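Lmo0325 protein (Listeria monocytogenes EGD-e, PDB 4RYK) probably binds DNA as a putative transcriptional regulator of the Rgg type, with an N-terminal helix-turn-helix domain and a helical C-terminal domain. Local coordinates at the interface of chains A and B. Numbering follows the deposited sequence. Chains: chain A/B, Lmo0325 protein.

Contact 1: the interface of chains A and B. Residues chain A 272, 276, 279; chain B 272, 276, 279.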
# COMPACT_ATOMS: atom_id res chain seq x y z
N ARG A 272 -4.49 10.56 -24.89
CA ARG A 272 -4.27 11.37 -23.71
C ARG A 272 -3.72 10.49 -22.55
O ARG A 272 -2.84 10.91 -21.79
CB ARG A 272 -5.55 12.07 -23.34
CG ARG A 272 -5.49 12.75 -22.01
CD ARG A 272 -5.03 14.15 -22.20
NE ARG A 272 -3.60 14.35 -22.37
CZ ARG A 272 -2.72 14.52 -21.38
NH1 ARG A 272 -1.44 14.76 -21.68
NH2 ARG A 272 -3.08 14.44 -20.09
N THR A 276 -0.15 10.96 -20.72
CA THR A 276 -0.14 11.12 -19.29
C THR A 276 0.88 10.20 -18.69
O THR A 276 1.63 10.61 -17.81
CB THR A 276 -1.52 10.88 -18.67
OG1 THR A 276 -2.44 11.88 -19.14
CG2 THR A 276 -1.43 11.02 -17.18
N GLU A 279 4.11 11.92 -19.24
CA GLU A 279 4.32 13.12 -18.43
C GLU A 279 4.64 12.77 -16.98
O GLU A 279 5.28 13.55 -16.29
CB GLU A 279 3.10 13.97 -18.48
CG GLU A 279 2.92 14.61 -19.83
CD GLU A 279 1.60 15.34 -19.94
OE1 GLU A 279 0.77 15.16 -19.03
OE2 GLU A 279 1.41 16.09 -20.90
N ARG B 272 -0.74 21.89 -16.48
CA ARG B 272 -0.88 20.53 -16.96
C ARG B 272 -1.13 19.56 -15.76
O ARG B 272 -1.93 18.61 -15.86
CB ARG B 272 0.35 20.15 -17.74
CG ARG B 272 0.41 18.70 -18.09
CD ARG B 272 -0.23 18.48 -19.41
NE ARG B 272 -1.69 18.42 -19.42
CZ ARG B 272 -2.42 17.32 -19.22
NH1 ARG B 272 -3.74 17.40 -19.32
NH2 ARG B 272 -1.86 16.15 -18.91
N THR B 276 -4.41 17.25 -15.25
CA THR B 276 -4.21 15.84 -15.08
C THR B 276 -5.01 15.36 -13.90
O THR B 276 -5.66 14.32 -13.98
CB THR B 276 -2.73 15.47 -14.92
OG1 THR B 276 -2.03 15.79 -16.13
CG2 THR B 276 -2.61 13.98 -14.71
N GLU B 279 -8.47 15.07 -15.17
CA GLU B 279 -8.69 13.97 -16.11
C GLU B 279 -8.74 12.63 -15.40
O GLU B 279 -9.35 11.69 -15.90
CB GLU B 279 -7.60 13.97 -17.13
CG GLU B 279 -7.72 15.13 -18.08
CD GLU B 279 -6.53 15.21 -19.01
OE1 GLU B 279 -5.55 14.48 -18.77
OE2 GLU B 279 -6.58 15.97 -19.98
O HOH W 1 -4.79 12.14 -17.88
O HOH W 2 0.44 14.79 -16.46

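Contact 2: the interface of chains A and B. Residues chain A 50-51, 54, 64; chain B 10, 68, 72, 79.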
# COMPACT_ATOMS: atom_id res chain seq x y z
N LEU A 50 1.14 -13.85 20.16
CA LEU A 50 0.71 -12.80 19.27
C LEU A 50 -0.17 -11.74 19.93
O LEU A 50 -0.01 -10.55 19.64
CB LEU A 50 0.01 -13.38 18.04
CG LEU A 50 -0.63 -12.41 17.06
CD1 LEU A 50 0.34 -11.37 16.52
CD2 LEU A 50 -1.21 -13.23 15.92
N SER A 51 -1.06 -12.12 20.83
CA SER A 51 -1.91 -11.09 21.46
C SER A 51 -1.10 -10.19 22.37
O SER A 51 -1.37 -9.02 22.43
CB SER A 51 -3.12 -11.65 22.22
OG SER A 51 -2.78 -12.85 22.83
N GLU A 54 0.96 -7.70 20.10
CA GLU A 54 0.21 -6.55 19.60
C GLU A 54 0.16 -5.44 20.65
O GLU A 54 0.24 -4.26 20.32
CB GLU A 54 -1.23 -6.91 19.22
CG GLU A 54 -1.42 -7.91 18.09
CD GLU A 54 -2.86 -7.82 17.51
OE1 GLU A 54 -3.72 -8.71 17.78
OE2 GLU A 54 -3.15 -6.83 16.80
N LEU A 64 2.22 -3.51 13.47
CA LEU A 64 2.68 -4.85 13.11
C LEU A 64 3.36 -4.92 11.75
O LEU A 64 4.44 -5.46 11.62
CB LEU A 64 1.49 -5.82 13.20
CG LEU A 64 1.76 -7.31 12.99
CD1 LEU A 64 2.74 -7.86 14.00
CD2 LEU A 64 0.46 -8.13 13.05
N TYR B 10 -7.96 -15.62 16.94
CA TYR B 10 -7.16 -15.84 15.73
C TYR B 10 -7.41 -17.26 15.18
O TYR B 10 -7.60 -17.46 13.99
CB TYR B 10 -5.66 -15.69 15.96
CG TYR B 10 -5.21 -14.39 16.67
CD1 TYR B 10 -5.53 -13.12 16.18
CD2 TYR B 10 -4.43 -14.47 17.83
CE1 TYR B 10 -5.11 -11.97 16.83
CE2 TYR B 10 -4.03 -13.33 18.51
CZ TYR B 10 -4.35 -12.08 18.00
OH TYR B 10 -3.90 -10.99 18.72
N PHE B 68 -4.81 -9.91 9.14
CA PHE B 68 -5.33 -8.93 10.06
C PHE B 68 -6.39 -8.06 9.45
O PHE B 68 -7.30 -7.61 10.15
CB PHE B 68 -4.23 -8.07 10.75
CG PHE B 68 -3.73 -8.71 11.98
CD1 PHE B 68 -4.39 -8.54 13.18
CD2 PHE B 68 -2.69 -9.61 11.91
CE1 PHE B 68 -3.96 -9.19 14.34
CE2 PHE B 68 -2.28 -10.29 13.05
CZ PHE B 68 -2.92 -10.08 14.26
N ARG B 72 -9.88 -7.95 11.46
CA ARG B 72 -10.59 -6.75 11.92
C ARG B 72 -11.88 -6.52 11.13
O ARG B 72 -12.32 -5.39 10.97
CB ARG B 72 -9.72 -5.52 11.80
CG ARG B 72 -8.35 -5.77 12.38
CD ARG B 72 -7.75 -4.56 13.03
NE ARG B 72 -6.50 -4.88 13.71
CZ ARG B 72 -6.38 -5.60 14.84
NH1 ARG B 72 -7.44 -6.15 15.45
NH2 ARG B 72 -5.17 -5.81 15.35
N ASP B 79 -4.25 -1.80 13.95
CA ASP B 79 -4.82 -1.91 15.31
C ASP B 79 -5.14 -0.53 15.91
O ASP B 79 -6.27 -0.22 16.27
CB ASP B 79 -3.76 -2.64 16.18
CG ASP B 79 -4.30 -3.21 17.50
OD1 ASP B 79 -5.55 -3.36 17.71
OD2 ASP B 79 -3.41 -3.54 18.33
O HOH W 3 -0.47 -3.20 18.08

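Contact 1: the interface of chains A and B
A two-fold symmetric helix-to-helix contact joins the C-terminal Rgg-type domains of the two copies, helix 263-279 of chain A meeting the same helix of chain B through A:Arg272, A:Thr276, A:Glu279 and their twins; it probably helps to hold the deposited dimer together. Each arginine reaches across to the glutamate of the other chain. A:Arg272 NH2 of the guanidinium donates to B:Glu279 OE1 at 2.8 Å, with 152° at the hydrogen; the carboxylate oxygen lies at the guanidinium edge, in its plane, and receives on its syn lone pair. B:Arg272 and A:Glu279 repeat this salt bridge. Each glutamate OE1 is thus gripped by the opposite arginine and also by a water held on the opposite threonine. The arginine and glutamate side chains cross at about a right angle, their flat ends turned well apart, and the methylene A:Arg272 CD packs 3.7 Å from the carboxylate carbon B:Glu279 CD. The arginine starts with CG anti to the backbone N (chi1 171°), then bends at chi2 and chi3, which turns the guanidinium along its own helix toward A:Glu279; there A:Arg272 NH1 also pairs with A:Glu279 OE2 of its own chain in a salt bridge whose hydrogen bonding is weak. Each carboxylate therefore lies between guanidinium groups of both chains. The arginines themselves meet tip to tip with planes 76° apart, not stacked; the modelled NH2-to-NH2 approach is too short to be reliable. The flanking glutamates probably offset the repulsion of the paired positive groups. Beside this cluster the threonine methyls A:Thr276 CG2 and B:Thr276 CG2 touch end on at 4.0 Å. The hydroxyl A:Thr276 OG1 donates to the backbone oxygen A:Arg272 O at 2.8 Å, from above the carbonyl plane. It also meets water 1 at 2.7 Å, and this water lies 2.6 Å from B:Glu279 OE1. Water 2 makes the matching bridge from B:Thr276 OG1 to A:Glu279 OE1.

Contact 2: the interface of chains A and B
Helix 50-60 and the start of helix 64-71 of chain A meet the start of helix 10-20, helix 64-71 and the loop residues B:Arg72 and B:Asp79 of chain B. A:Glu54 is the polar centre, its two carboxylate oxygens taken by different partners. The phenol B:Tyr10 OH donates to A:Glu54 OE1 at 2.5 Å, on the anti lone pair, the side chains meeting tip to tip. On the other branch B:Arg72 NH2 forms a salt bridge with A:Glu54 OE2 at 2.7 Å; A:Glu54 OE2 receives it on its syn lone pair, the guanidinium and carboxylate planes nearly coplanar, although the bond is bent, 117° at the hydrogen. B:Phe68 CD1 lies over one guanidinium face toward the rim, which may help to set its plane; B:Asp79 OD1, poorly ordered, lies toward the rim of the other. B:Phe68 points the CE1 corner of its ring at the carboxylate, 3.6 Å from A:Glu54 CD, with the planes 68° apart. Apolar packing flanks this cluster. A:Leu50 holds CG anti to the backbone N (chi1 173°) and lays its CD2 methyl over the centre of the B:Tyr10 ring, 3.8 Å from the centroid, a CH-pi contact. The same methyl meets B:Phe68 CZ at 3.9 Å, while A:Leu64 CD2 comes crosswise against B:Phe68 CE2 at 3.5 Å. Water 3 links the backbone oxygen A:Glu54 O, at 2.6 Å, to B:Asp79 OD2, the latter side less certain for its poor order. The chain A residues belong to the helix-turn-helix region; the contact probably helps to fix how the two N-terminal parts sit against each other, perhaps for DNA binding.

The C-alpha centres of contact 1 and contact 2 lie about 41 Å apart, and the two share no residue or helix. Contact 1 joins the C-terminal domains through helix 263-279, whereas contact 2 joins the N-terminal parts, the helix-turn-helix region of one chain with B:Tyr10, B:Phe68, B:Arg72 and B:Asp79 of the other. Both are parts of one two-fold symmetric interface: contact 1 contains residues paired with their own twins, while contact 2 recurs with the chains exchanged. The deposited dimer is thus held at two separated levels, which could couple the C-terminal pairing to the placement of the N-terminal domains, although the structure alone does not show such coupling.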